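Side-chain contacts in shikimate dehydrogenase (Thermotoga maritima, PDB 3U62), which probably catalyses the reversible NADPH-linked reduction of 3-dehydroshikimate to shikimate, a step on the way to chorismate and the aromatic amino acids: residues 77-82 against 123-128; 100-105 against 195-200; 159-164 against 187-192; 208-211 against 217-220; 224-229 against 242-247. All coordinates share one frame; numbering follows the deposited sequence.

Contacts 2, 3 and 4 belong to the parallel Rossmann sheet and its helices. Contacts 2 and 4 have centres about 10 Å apart and are joined directly: strands 195-198 and 217-219 are neighbours, with D198 N bonded to I219 O at 2.9 Å. Contact 3 lies further out and touches contact 4 where L190 and D187 meet K209. Contact 5 leans on contact 2 through M224 and Y227, yet its centre is about 33 Å from that of contact 3. Contact 1 joins the two domains beside the predicted NADP(+) loop. Contact 2 includes V199, predicted to bind NADP(+), and contact 5 has the side chain of A229 about 7 Å from that of S15, predicted to bind shikimate.

Contact 1: 77-82 against 123-128; sequences QRIKAV and VIYALL
Y125 reaches from helix 118-129 to the end of helix 74-79 and turns one face of its ring to I79. Starting at the root, Y125 CB meets I79 CG1 at 3.6 Å, the closest approach across the two segments. Its CG has both CG1 and CD1 of I79 near it, after which the ring divides its neighbours: CD1 of Y125 stays with I79 CG1, while CD2 takes the methyl I79 CD1. That methyl stands over one face of the ring, 4.2 Å from the centroid and 28° off the normal, a CH-pi contact. Further out, Y125 CE1 comes within 4.0 Å of R78 CB. A chi1 of -174°, which sets CG opposite the backbone N, carries the tyrosine ring across to the other helix, and its side chain crosses that of I79 at about a right angle. W95 meets the same ring edge-to-face. With an alanine here in place of Y125, I79 CD1 would probably lose the aromatic face it rests on, and a gap would open between the helices. The helix of I79 ends in a Schellman motif at K80, and R121 bonds to I79 O and K80 O. Substrate-binding and Rossmann-type domains therefore meet here through apolar and CH-pi contact, with the polar hold supplied alongside by R121.

Contact 2: 100-105 against 195-200; sequences KSLEGV and LVYDVI
Y197 presents the edge of its ring to S101 and one flank to L102. S101 OG lies in the ring plane, off the edge, and forms a hydrogen bond with Y197 OH at 2.7 Å. The serine OG sits between its own backbone N and carbonyl carbon (chi1 73°), a placing from which it is bonded both to the phenol and to V98 O, one turn back in helix 94-101. L102, the first residue past that helix, crosses both of its partners at a slant: its CD2 methyl is 4.0 Å from CD1 of Y197 and equally far from CD2 of L195. Those two are alternate residues of strand 195-198, hence on the same side of it, and the leucine methyl reaches them both. The strand is the fifth across the six-stranded parallel sheet of the Rossmann fold, in the order 3-2-1-4-5-6, and the contact brings the end of helix 94-101 and the turn after it onto one face of that sheet. F171, from the adjoining strand 169-172, stacks with the Y197 ring. Past the strand's end the chain bends in an Asx turn, where D198 OD1 accepts from I200 N at 3.1 Å, the donor lying 40° out of the carboxylate plane.

Contact 3: 159-164 against 187-192; sequences QLDEVV and DDSLKN
S189 and D161 fasten helix 187-190 to helix 160-165 over one face of the Rossmann sheet. Helix 160-165 belongs to the crossover that leads from the outermost strand 153-156 back to strand 169-172, and helix 187-190 precedes the next strand, 195-198. The hydrogen bonds centre on one hydroxyl: S189 OG is 2.7 Å from D161 OD2 and 2.8 Å from D161 O. Because its CG lies opposite the backbone N and beside its own carbonyl carbon (chi1 -169°), the aspartate brings carboxylate and carbonyl oxygen to the same serine. S186 OG joins the cluster, bonded to both D161 OD2 and S189 OG, so more acceptors gather here than one serine proton can serve. Ionic pairing lies to one side: D188 OD2 makes a salt bridge with K165 and a weak one, 3.4 Å long, with NZ of K191 in its own segment. Apolar contact comes from V164, whose CG1 stands anti to its backbone N (chi1 169°) and rests on the serine's main chain, 3.5 Å from S189 O and 4.0 Å from S189 CB. Behind it, V164 and L190 both touch L170 of strand 169-172. Backbone is also tied to backbone through a water, with V164 O at 3.0 Å and S189 O at 2.8 Å from its oxygen.

Contact 4: 208-211 against 217-220; sequences VKAR and HIIK
I218 fills the close-packed half of this contact, wedged against A210 and the start of R211. Its CG1 lies 3.8 Å from A210 CB. Beyond that, CD1 runs over the helix backbone, 3.5 Å from both A210 O and R211 N, and also touches R211 CG. With CG1 anti to the carbonyl carbon (chi1 -57°), the branch leans across to helix 205-213. This is the second half of a beta-alpha-beta unit: strand 195-198, the helix, then strand 217-219, with A210 touching V196 as well. Substituting an alanine for I218 would probably open a gap over A210 and deprive the aliphatic root of R211 of its support. The other half is looser and wetter. R211, extended from CG to NE, carries its NH2 to 3.8 Å from K220 CD, and the two side chains cross at about a right angle. A water lies in the guanidinium plane at its edge, accepting from R211 NH2 at 3.2 Å and donating to I218 O at 2.7 Å. R211 NH2 and K220 NZ are 4.4 Å apart, but both side chains form salt bridges to D203, R211 through NH1. The shared carboxylate would be expected to balance the two positive charges, so the polar, solvated side complements the apolar seat of I218.

Contact 5: 224-229 against 242-247; sequences MFYYQA and EVFKEV
F225 O is gripped by A229 N and by Q228 NE2, the latter 3.1 Å away on a lone pair in the carbonyl plane, in the helical turn that carries A229 and Y226 to F244. F244 drives its ring between these two. Its CE2 stands 3.4 Å above the plane of the Y226 ring, displaced from the ring centre, with Y226 CZ the nearest atom at 3.5 Å. The two ring planes are inclined at 54°. The same phenyl turns its edge to the helix backbone: Y226 O lies in the ring plane, 3.1 Å from F244 CZ, and A229 CB sits at that edge too, 4.0 Å from F244 CE1. F244 points at the neighbouring helix; Y226, with CG anti to its backbone N (chi1 -179°), brings its ring round to meet it. The aliphatic part of K245 completes the edge of the contact, its CG 3.6 Å from Y226 OH. Helices 222-235 and 241-248, joined by a short link, form an antiparallel helical hairpin; the two segments' axes approach to 11.5 Å at 156°. F248 stacks with F244, while F225 and A229 lean on helix 15-26 of the substrate-binding domain and M224 on helix 94-101.

Contact 1: 77-82 against 123-128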
# COMPACT_ATOMS: atom_id res chain seq x y z
N GLN A 77 -0.84 13.28 -7.09
CA GLN A 77 -2.01 13.80 -7.80
C GLN A 77 -2.57 12.78 -8.78
O GLN A 77 -3.78 12.58 -8.83
CB GLN A 77 -1.66 15.10 -8.53
CG GLN A 77 -1.49 16.32 -7.63
CD GLN A 77 -0.90 17.52 -8.37
OE1 GLN A 77 -0.00 17.38 -9.20
NE2 GLN A 77 -1.40 18.70 -8.05
N ARG A 78 -1.69 12.14 -9.55
CA ARG A 78 -2.10 11.12 -10.51
C ARG A 78 -2.73 9.91 -9.81
O ARG A 78 -3.69 9.32 -10.32
CB ARG A 78 -0.91 10.67 -11.37
CG ARG A 78 -0.40 11.72 -12.35
CD ARG A 78 -1.48 12.12 -13.36
NE ARG A 78 -1.01 13.14 -14.29
CZ ARG A 78 -1.75 13.66 -15.27
NH1 ARG A 78 -3.01 13.26 -15.45
NH2 ARG A 78 -1.24 14.58 -16.07
N ILE A 79 -2.19 9.57 -8.65
CA ILE A 79 -2.67 8.43 -7.88
C ILE A 79 -3.91 8.80 -7.06
O ILE A 79 -4.68 7.91 -6.68
CB ILE A 79 -1.54 7.87 -6.97
CG1 ILE A 79 -0.41 7.30 -7.83
CG2 ILE A 79 -2.06 6.78 -6.03
CD1 ILE A 79 0.89 7.09 -7.10
N LYS A 80 -4.11 10.09 -6.81
CA LYS A 80 -5.18 10.58 -5.93
C LYS A 80 -5.06 9.99 -4.53
O LYS A 80 -6.07 9.62 -3.91
CB LYS A 80 -6.57 10.30 -6.52
CG LYS A 80 -6.81 10.86 -7.91
CD LYS A 80 -8.23 10.57 -8.37
CE LYS A 80 -8.44 10.95 -9.82
NZ LYS A 80 -9.86 10.80 -10.24
N ALA A 81 -3.83 9.91 -4.03
CA ALA A 81 -3.57 9.40 -2.68
C ALA A 81 -2.23 9.90 -2.16
O ALA A 81 -1.22 9.89 -2.87
CB ALA A 81 -3.60 7.88 -2.67
N VAL A 82 -2.24 10.36 -0.91
CA VAL A 82 -1.02 10.77 -0.22
C VAL A 82 -0.86 9.89 1.02
O VAL A 82 -1.75 9.83 1.87
CB VAL A 82 -1.08 12.27 0.18
CG1 VAL A 82 -0.01 12.61 1.21
CG2 VAL A 82 -0.93 13.15 -1.05
N VAL A 123 -0.79 0.83 -6.82
CA VAL A 123 -0.39 -0.40 -7.51
C VAL A 123 -0.50 -0.22 -9.03
O VAL A 123 0.43 -0.57 -9.76
CB VAL A 123 -1.19 -1.63 -7.02
CG1 VAL A 123 -1.03 -2.82 -7.96
CG2 VAL A 123 -0.76 -2.01 -5.61
N ILE A 124 -1.63 0.33 -9.49
CA ILE A 124 -1.84 0.58 -10.92
C ILE A 124 -0.77 1.52 -11.48
O ILE A 124 -0.20 1.24 -12.54
CB ILE A 124 -3.26 1.14 -11.21
CG1 ILE A 124 -4.33 0.11 -10.81
CG2 ILE A 124 -3.41 1.50 -12.69
CD1 ILE A 124 -5.70 0.73 -10.52
N TYR A 125 -0.49 2.61 -10.76
CA TYR A 125 0.55 3.55 -11.15
C TYR A 125 1.90 2.85 -11.28
O TYR A 125 2.62 3.05 -12.26
CB TYR A 125 0.64 4.71 -10.15
CG TYR A 125 1.59 5.81 -10.56
CD1 TYR A 125 1.16 6.89 -11.33
CD2 TYR A 125 2.93 5.79 -10.17
CE1 TYR A 125 2.03 7.91 -11.70
CE2 TYR A 125 3.81 6.80 -10.53
CZ TYR A 125 3.35 7.86 -11.30
OH TYR A 125 4.22 8.86 -11.67
N ALA A 126 2.22 2.02 -10.29
CA ALA A 126 3.47 1.25 -10.28
C ALA A 126 3.56 0.31 -11.49
O ALA A 126 4.60 0.26 -12.16
CB ALA A 126 3.60 0.47 -8.99
N LEU A 127 2.47 -0.41 -11.76
CA LEU A 127 2.41 -1.34 -12.89
C LEU A 127 2.61 -0.62 -14.23
O LEU A 127 3.35 -1.10 -15.09
CB LEU A 127 1.09 -2.11 -12.90
CG LEU A 127 0.84 -3.13 -11.78
CD1 LEU A 127 -0.63 -3.50 -11.72
CD2 LEU A 127 1.71 -4.38 -11.95
N LEU A 128 1.96 0.53 -14.38
CA LEU A 128 2.10 1.33 -15.59
C LEU A 128 3.52 1.87 -15.77
O LEU A 128 4.01 1.97 -16.90
CB LEU A 128 1.08 2.48 -15.61
CG LEU A 128 -0.39 2.09 -15.82
CD1 LEU A 128 -1.29 3.27 -15.50
CD2 LEU A 128 -0.65 1.59 -17.23

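Contact 2: 100-105 against 195-200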
# COMPACT_ATOMS: atom_id res chain seq x y z
N LYS A 100 9.73 -1.38 -6.12
CA LYS A 100 10.92 -1.95 -5.50
C LYS A 100 10.71 -3.37 -4.97
O LYS A 100 11.65 -4.17 -4.97
CB LYS A 100 11.47 -1.02 -4.41
CG LYS A 100 12.09 0.26 -4.97
CD LYS A 100 13.01 0.96 -3.98
CE LYS A 100 14.33 0.21 -3.80
NZ LYS A 100 14.99 -0.10 -5.20
N SER A 101 9.49 -3.68 -4.53
CA SER A 101 9.16 -5.03 -4.06
C SER A 101 9.22 -6.06 -5.20
O SER A 101 9.41 -7.25 -4.96
CB SER A 101 7.77 -5.07 -3.41
OG SER A 101 6.74 -4.95 -4.37
N LEU A 102 9.05 -5.58 -6.43
CA LEU A 102 9.03 -6.44 -7.61
C LEU A 102 10.34 -6.40 -8.40
O LEU A 102 10.38 -6.81 -9.56
CB LEU A 102 7.85 -6.08 -8.52
CG LEU A 102 6.45 -6.38 -7.98
CD1 LEU A 102 5.40 -5.58 -8.74
CD2 LEU A 102 6.14 -7.88 -8.05
N GLU A 103 11.40 -5.89 -7.77
CA GLU A 103 12.72 -5.90 -8.40
C GLU A 103 13.16 -7.32 -8.72
O GLU A 103 13.02 -8.23 -7.89
CB GLU A 103 13.75 -5.18 -7.54
CG GLU A 103 13.81 -3.69 -7.84
CD GLU A 103 14.64 -2.90 -6.84
OE1 GLU A 103 15.42 -3.50 -6.07
OE2 GLU A 103 14.50 -1.65 -6.84
N GLY A 104 13.67 -7.50 -9.93
CA GLY A 104 14.13 -8.81 -10.41
C GLY A 104 13.02 -9.71 -10.92
O GLY A 104 13.30 -10.81 -11.41
N VAL A 105 11.78 -9.25 -10.83
CA VAL A 105 10.61 -10.05 -11.19
C VAL A 105 9.93 -9.51 -12.44
O VAL A 105 9.66 -8.31 -12.54
CB VAL A 105 9.59 -10.13 -10.02
CG1 VAL A 105 8.37 -10.97 -10.40
CG2 VAL A 105 10.24 -10.70 -8.76
N LEU A 195 2.08 -14.85 -10.50
CA LEU A 195 2.26 -13.95 -9.36
C LEU A 195 0.97 -13.76 -8.56
O LEU A 195 -0.07 -13.43 -9.13
CB LEU A 195 2.80 -12.59 -9.82
CG LEU A 195 2.89 -11.44 -8.80
CD1 LEU A 195 3.94 -11.71 -7.72
CD2 LEU A 195 3.16 -10.12 -9.50
N VAL A 196 1.06 -13.99 -7.26
CA VAL A 196 0.02 -13.60 -6.32
C VAL A 196 0.63 -12.61 -5.34
O VAL A 196 1.59 -12.93 -4.62
CB VAL A 196 -0.60 -14.82 -5.57
CG1 VAL A 196 -1.49 -14.36 -4.42
CG2 VAL A 196 -1.38 -15.70 -6.54
N TYR A 197 0.09 -11.40 -5.34
CA TYR A 197 0.62 -10.29 -4.56
C TYR A 197 -0.47 -9.77 -3.64
O TYR A 197 -1.58 -9.46 -4.09
CB TYR A 197 1.10 -9.19 -5.51
CG TYR A 197 1.96 -8.10 -4.91
CD1 TYR A 197 3.32 -8.00 -5.22
CD2 TYR A 197 1.41 -7.14 -4.05
CE1 TYR A 197 4.11 -6.98 -4.69
CE2 TYR A 197 2.19 -6.13 -3.51
CZ TYR A 197 3.54 -6.05 -3.83
OH TYR A 197 4.31 -5.05 -3.29
N ASP A 198 -0.16 -9.67 -2.35
CA ASP A 198 -1.11 -9.16 -1.37
C ASP A 198 -0.46 -8.01 -0.62
O ASP A 198 0.64 -8.15 -0.09
CB ASP A 198 -1.52 -10.27 -0.40
CG ASP A 198 -2.86 -10.01 0.27
OD1 ASP A 198 -3.19 -8.84 0.54
OD2 ASP A 198 -3.59 -11.00 0.53
N VAL A 199 -1.13 -6.86 -0.60
CA VAL A 199 -0.60 -5.68 0.10
C VAL A 199 -0.66 -5.86 1.62
O VAL A 199 0.01 -5.12 2.36
CB VAL A 199 -1.31 -4.36 -0.31
CG1 VAL A 199 -1.20 -4.13 -1.81
CG2 VAL A 199 -2.77 -4.34 0.15
N ILE A 200 -1.46 -6.82 2.08
CA ILE A 200 -1.56 -7.13 3.50
C ILE A 200 -0.25 -7.74 3.99
O ILE A 200 0.31 -8.64 3.37
CB ILE A 200 -2.78 -8.03 3.82
CG1 ILE A 200 -4.08 -7.31 3.42
CG2 ILE A 200 -2.82 -8.39 5.31
CD1 ILE A 200 -5.29 -8.21 3.28

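Contact 3: 159-164 against 187-192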
# COMPACT_ATOMS: atom_id res chain seq x y z
N GLN A 159 -17.30 -11.09 -10.70
CA GLN A 159 -16.58 -11.48 -11.91
C GLN A 159 -15.14 -11.90 -11.62
O GLN A 159 -14.43 -12.34 -12.52
CB GLN A 159 -16.60 -10.35 -12.94
CG GLN A 159 -17.99 -9.95 -13.40
CD GLN A 159 -17.96 -8.78 -14.37
OE1 GLN A 159 -17.71 -7.64 -13.98
NE2 GLN A 159 -18.22 -9.06 -15.64
N LEU A 160 -14.71 -11.76 -10.36
CA LEU A 160 -13.31 -12.02 -9.97
C LEU A 160 -12.82 -13.40 -10.41
O LEU A 160 -11.76 -13.52 -11.01
CB LEU A 160 -13.10 -11.82 -8.47
CG LEU A 160 -11.66 -12.02 -7.95
CD1 LEU A 160 -10.73 -10.95 -8.52
CD2 LEU A 160 -11.63 -11.98 -6.43
N ASP A 161 -13.60 -14.42 -10.09
CA ASP A 161 -13.24 -15.80 -10.39
C ASP A 161 -12.99 -16.03 -11.89
O ASP A 161 -11.99 -16.65 -12.26
CB ASP A 161 -14.32 -16.75 -9.86
CG ASP A 161 -13.90 -18.21 -9.90
OD1 ASP A 161 -14.79 -19.07 -10.04
OD2 ASP A 161 -12.68 -18.49 -9.81
N GLU A 162 -13.89 -15.52 -12.73
CA GLU A 162 -13.77 -15.65 -14.18
C GLU A 162 -12.59 -14.87 -14.74
O GLU A 162 -11.88 -15.37 -15.62
CB GLU A 162 -15.03 -15.16 -14.89
CG GLU A 162 -16.28 -15.97 -14.64
CD GLU A 162 -17.53 -15.14 -14.91
OE1 GLU A 162 -17.68 -14.57 -16.02
OE2 GLU A 162 -18.39 -15.07 -14.00
N VAL A 163 -12.38 -13.65 -14.24
CA VAL A 163 -11.33 -12.79 -14.79
C VAL A 163 -9.92 -13.25 -14.40
O VAL A 163 -8.99 -13.13 -15.21
CB VAL A 163 -11.53 -11.27 -14.46
CG1 VAL A 163 -12.85 -10.76 -15.04
CG2 VAL A 163 -11.45 -11.01 -12.96
N VAL A 164 -9.77 -13.79 -13.19
CA VAL A 164 -8.48 -14.30 -12.73
C VAL A 164 -8.05 -15.52 -13.55
O VAL A 164 -6.86 -15.70 -13.82
CB VAL A 164 -8.49 -14.63 -11.20
CG1 VAL A 164 -7.24 -15.40 -10.78
CG2 VAL A 164 -8.60 -13.35 -10.39
N ASP A 187 -9.52 -22.27 -6.83
CA ASP A 187 -8.22 -22.91 -7.02
C ASP A 187 -7.87 -22.99 -8.50
O ASP A 187 -6.74 -22.72 -8.90
CB ASP A 187 -8.22 -24.32 -6.43
CG ASP A 187 -8.20 -24.32 -4.91
OD1 ASP A 187 -8.31 -23.24 -4.30
OD2 ASP A 187 -8.08 -25.42 -4.32
N ASP A 188 -8.86 -23.37 -9.32
CA ASP A 188 -8.70 -23.48 -10.77
C ASP A 188 -8.23 -22.16 -11.40
O ASP A 188 -7.38 -22.17 -12.29
CB ASP A 188 -10.01 -23.93 -11.42
CG ASP A 188 -9.91 -24.06 -12.93
OD1 ASP A 188 -10.65 -23.34 -13.64
OD2 ASP A 188 -9.09 -24.86 -13.41
N SER A 189 -8.78 -21.05 -10.93
CA SER A 189 -8.41 -19.73 -11.43
C SER A 189 -7.04 -19.27 -10.93
O SER A 189 -6.29 -18.62 -11.67
CB SER A 189 -9.48 -18.69 -11.07
OG SER A 189 -10.74 -19.03 -11.66
N LEU A 190 -6.72 -19.62 -9.69
CA LEU A 190 -5.45 -19.22 -9.07
C LEU A 190 -4.26 -20.04 -9.54
O LEU A 190 -3.15 -19.51 -9.65
CB LEU A 190 -5.54 -19.32 -7.54
CG LEU A 190 -6.44 -18.36 -6.76
CD1 LEU A 190 -6.63 -18.85 -5.34
CD2 LEU A 190 -5.87 -16.95 -6.76
N LYS A 191 -4.48 -21.32 -9.82
CA LYS A 191 -3.38 -22.30 -9.97
C LYS A 191 -2.32 -21.94 -11.01
O LYS A 191 -1.14 -22.22 -10.80
CB LYS A 191 -3.93 -23.71 -10.25
CG LYS A 191 -4.59 -23.88 -11.61
CD LYS A 191 -5.13 -25.29 -11.81
CE LYS A 191 -5.71 -25.46 -13.20
NZ LYS A 191 -6.34 -26.80 -13.39
N ASN A 192 -2.74 -21.33 -12.11
CA ASN A 192 -1.82 -21.03 -13.21
C ASN A 192 -1.33 -19.59 -13.25
O ASN A 192 -0.68 -19.18 -14.22
CB ASN A 192 -2.46 -21.42 -14.55
CG ASN A 192 -2.52 -22.92 -14.75
OD1 ASN A 192 -1.72 -23.67 -14.19
ND2 ASN A 192 -3.46 -23.36 -15.58
O HOH W 1 -4.88 -17.89 -14.02

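Contact 4: 208-211 against 217-220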
# COMPACT_ATOMS: atom_id res chain seq x y z
N VAL A 208 -1.86 -18.10 1.49
CA VAL A 208 -1.78 -19.50 1.89
C VAL A 208 -2.26 -20.44 0.77
O VAL A 208 -1.64 -21.47 0.52
CB VAL A 208 -2.57 -19.75 3.21
CG1 VAL A 208 -2.62 -21.24 3.55
CG2 VAL A 208 -1.93 -18.98 4.36
N LYS A 209 -3.35 -20.06 0.11
CA LYS A 209 -3.89 -20.83 -1.01
C LYS A 209 -2.91 -20.87 -2.18
O LYS A 209 -2.69 -21.93 -2.77
CB LYS A 209 -5.23 -20.23 -1.48
CG LYS A 209 -6.04 -21.14 -2.42
CD LYS A 209 -7.17 -21.85 -1.69
CE LYS A 209 -6.72 -23.16 -1.06
NZ LYS A 209 -7.83 -23.83 -0.32
N ALA A 210 -2.32 -19.71 -2.49
CA ALA A 210 -1.34 -19.60 -3.57
C ALA A 210 -0.14 -20.52 -3.35
O ALA A 210 0.38 -21.12 -4.29
CB ALA A 210 -0.88 -18.16 -3.72
N ARG A 211 0.29 -20.63 -2.09
CA ARG A 211 1.38 -21.53 -1.71
C ARG A 211 1.01 -22.99 -1.91
O ARG A 211 1.81 -23.77 -2.42
CB ARG A 211 1.81 -21.29 -0.26
CG ARG A 211 2.65 -20.05 -0.08
CD ARG A 211 2.86 -19.75 1.39
NE ARG A 211 3.46 -18.43 1.59
CZ ARG A 211 3.42 -17.75 2.73
NH1 ARG A 211 2.79 -18.26 3.79
NH2 ARG A 211 3.99 -16.56 2.81
N HIS A 217 5.64 -16.86 -7.87
CA HIS A 217 5.93 -15.78 -6.94
C HIS A 217 4.72 -15.44 -6.09
O HIS A 217 3.64 -15.12 -6.61
CB HIS A 217 6.41 -14.53 -7.66
CG HIS A 217 7.70 -14.71 -8.40
ND1 HIS A 217 8.87 -15.07 -7.78
CD2 HIS A 217 8.00 -14.54 -9.71
CE1 HIS A 217 9.84 -15.13 -8.67
NE2 HIS A 217 9.34 -14.82 -9.85
N ILE A 218 4.90 -15.54 -4.78
CA ILE A 218 3.86 -15.17 -3.82
C ILE A 218 4.45 -14.13 -2.88
O ILE A 218 5.29 -14.45 -2.02
CB ILE A 218 3.34 -16.40 -3.05
CG1 ILE A 218 2.82 -17.46 -4.03
CG2 ILE A 218 2.24 -15.99 -2.07
CD1 ILE A 218 2.97 -18.89 -3.54
N ILE A 219 4.02 -12.89 -3.05
CA ILE A 219 4.60 -11.76 -2.33
C ILE A 219 3.56 -11.11 -1.43
O ILE A 219 2.52 -10.63 -1.90
CB ILE A 219 5.22 -10.73 -3.32
CG1 ILE A 219 6.30 -11.39 -4.18
CG2 ILE A 219 5.79 -9.53 -2.56
CD1 ILE A 219 6.68 -10.61 -5.45
N LYS A 220 3.83 -11.10 -0.12
CA LYS A 220 2.99 -10.41 0.85
C LYS A 220 3.40 -8.94 0.94
O LYS A 220 4.35 -8.51 0.28
CB LYS A 220 3.09 -11.04 2.24
CG LYS A 220 2.84 -12.54 2.30
CD LYS A 220 2.89 -13.03 3.75
CE LYS A 220 4.28 -12.90 4.36
NZ LYS A 220 4.29 -13.31 5.80
O HOH W 2 5.69 -16.04 0.18

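Contact 5: 224-229 against 242-247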
# COMPACT_ATOMS: atom_id res chain seq x y z
N MET A 224 6.72 -4.33 0.25
CA MET A 224 6.11 -3.03 -0.05
C MET A 224 6.25 -2.09 1.15
O MET A 224 6.61 -0.93 0.98
CB MET A 224 4.64 -3.21 -0.43
CG MET A 224 3.90 -1.92 -0.78
SD MET A 224 2.15 -2.22 -1.07
CE MET A 224 1.54 -0.55 -1.26
N PHE A 225 5.96 -2.61 2.34
CA PHE A 225 6.10 -1.84 3.58
C PHE A 225 7.54 -1.39 3.81
O PHE A 225 7.79 -0.23 4.14
CB PHE A 225 5.61 -2.64 4.79
CG PHE A 225 5.82 -1.93 6.10
CD1 PHE A 225 4.90 -1.00 6.56
CD2 PHE A 225 6.97 -2.17 6.85
CE1 PHE A 225 5.10 -0.32 7.76
CE2 PHE A 225 7.18 -1.50 8.05
CZ PHE A 225 6.25 -0.57 8.51
N TYR A 226 8.48 -2.32 3.63
CA TYR A 226 9.91 -2.07 3.79
C TYR A 226 10.37 -0.92 2.89
O TYR A 226 11.02 0.01 3.36
CB TYR A 226 10.68 -3.35 3.46
CG TYR A 226 12.19 -3.28 3.58
CD1 TYR A 226 12.83 -3.51 4.80
CD2 TYR A 226 12.99 -3.02 2.46
CE1 TYR A 226 14.21 -3.46 4.92
CE2 TYR A 226 14.38 -2.97 2.57
CZ TYR A 226 14.98 -3.19 3.79
OH TYR A 226 16.35 -3.14 3.90
N TYR A 227 10.01 -0.99 1.61
CA TYR A 227 10.49 -0.00 0.65
C TYR A 227 9.77 1.35 0.71
O TYR A 227 10.38 2.38 0.40
CB TYR A 227 10.49 -0.57 -0.77
CG TYR A 227 11.58 -1.59 -1.01
CD1 TYR A 227 11.27 -2.92 -1.31
CD2 TYR A 227 12.93 -1.24 -0.94
CE1 TYR A 227 12.26 -3.86 -1.54
CE2 TYR A 227 13.93 -2.17 -1.17
CZ TYR A 227 13.59 -3.48 -1.46
OH TYR A 227 14.58 -4.41 -1.68
N GLN A 228 8.49 1.35 1.10
CA GLN A 228 7.80 2.63 1.31
C GLN A 228 8.37 3.36 2.53
O GLN A 228 8.50 4.58 2.52
CB GLN A 228 6.27 2.49 1.37
CG GLN A 228 5.69 1.71 2.56
CD GLN A 228 5.46 2.57 3.80
OE1 GLN A 228 5.03 3.72 3.72
NE2 GLN A 228 5.75 1.99 4.97
N ALA A 229 8.72 2.59 3.56
CA ALA A 229 9.36 3.14 4.77
C ALA A 229 10.71 3.76 4.44
O ALA A 229 11.04 4.84 4.95
CB ALA A 229 9.51 2.06 5.83
N GLU A 242 22.39 1.66 6.71
CA GLU A 242 22.81 0.52 7.52
C GLU A 242 21.87 0.26 8.69
O GLU A 242 21.52 -0.89 8.96
CB GLU A 242 24.25 0.71 8.01
CG GLU A 242 25.29 0.64 6.90
CD GLU A 242 26.66 1.10 7.35
OE1 GLU A 242 26.95 1.06 8.57
OE2 GLU A 242 27.46 1.51 6.48
N VAL A 243 21.46 1.33 9.37
CA VAL A 243 20.52 1.21 10.49
C VAL A 243 19.15 0.76 9.98
O VAL A 243 18.49 -0.05 10.64
CB VAL A 243 20.42 2.54 11.29
CG1 VAL A 243 19.35 2.45 12.37
CG2 VAL A 243 21.76 2.89 11.92
N PHE A 244 18.74 1.26 8.82
CA PHE A 244 17.48 0.86 8.23
C PHE A 244 17.43 -0.64 7.94
O PHE A 244 16.46 -1.30 8.29
CB PHE A 244 17.18 1.64 6.94
CG PHE A 244 15.84 1.32 6.35
CD1 PHE A 244 14.69 1.92 6.85
CD2 PHE A 244 15.71 0.40 5.31
CE1 PHE A 244 13.44 1.62 6.32
CE2 PHE A 244 14.47 0.10 4.77
CZ PHE A 244 13.33 0.71 5.29
N LYS A 245 18.48 -1.15 7.31
CA LYS A 245 18.57 -2.58 6.99
C LYS A 245 18.57 -3.45 8.24
O LYS A 245 17.96 -4.52 8.26
CB LYS A 245 19.82 -2.87 6.15
CG LYS A 245 19.73 -2.37 4.72
CD LYS A 245 21.00 -2.67 3.96
CE LYS A 245 20.93 -2.13 2.54
NZ LYS A 245 22.18 -2.42 1.78
N GLU A 246 19.24 -2.97 9.29
CA GLU A 246 19.29 -3.70 10.56
C GLU A 246 17.92 -3.76 11.24
O GLU A 246 17.49 -4.83 11.67
CB GLU A 246 20.33 -3.07 11.49
CG GLU A 246 20.56 -3.84 12.78
CD GLU A 246 21.63 -3.21 13.65
OE1 GLU A 246 21.32 -2.86 14.81
OE2 GLU A 246 22.77 -3.07 13.17
N VAL A 247 17.25 -2.61 11.34
CA VAL A 247 16.00 -2.51 12.08
C VAL A 247 14.79 -2.96 11.25
O VAL A 247 14.04 -3.84 11.67
CB VAL A 247 15.78 -1.09 12.67
CG1 VAL A 247 14.40 -0.96 13.31
CG2 VAL A 247 16.87 -0.76 13.69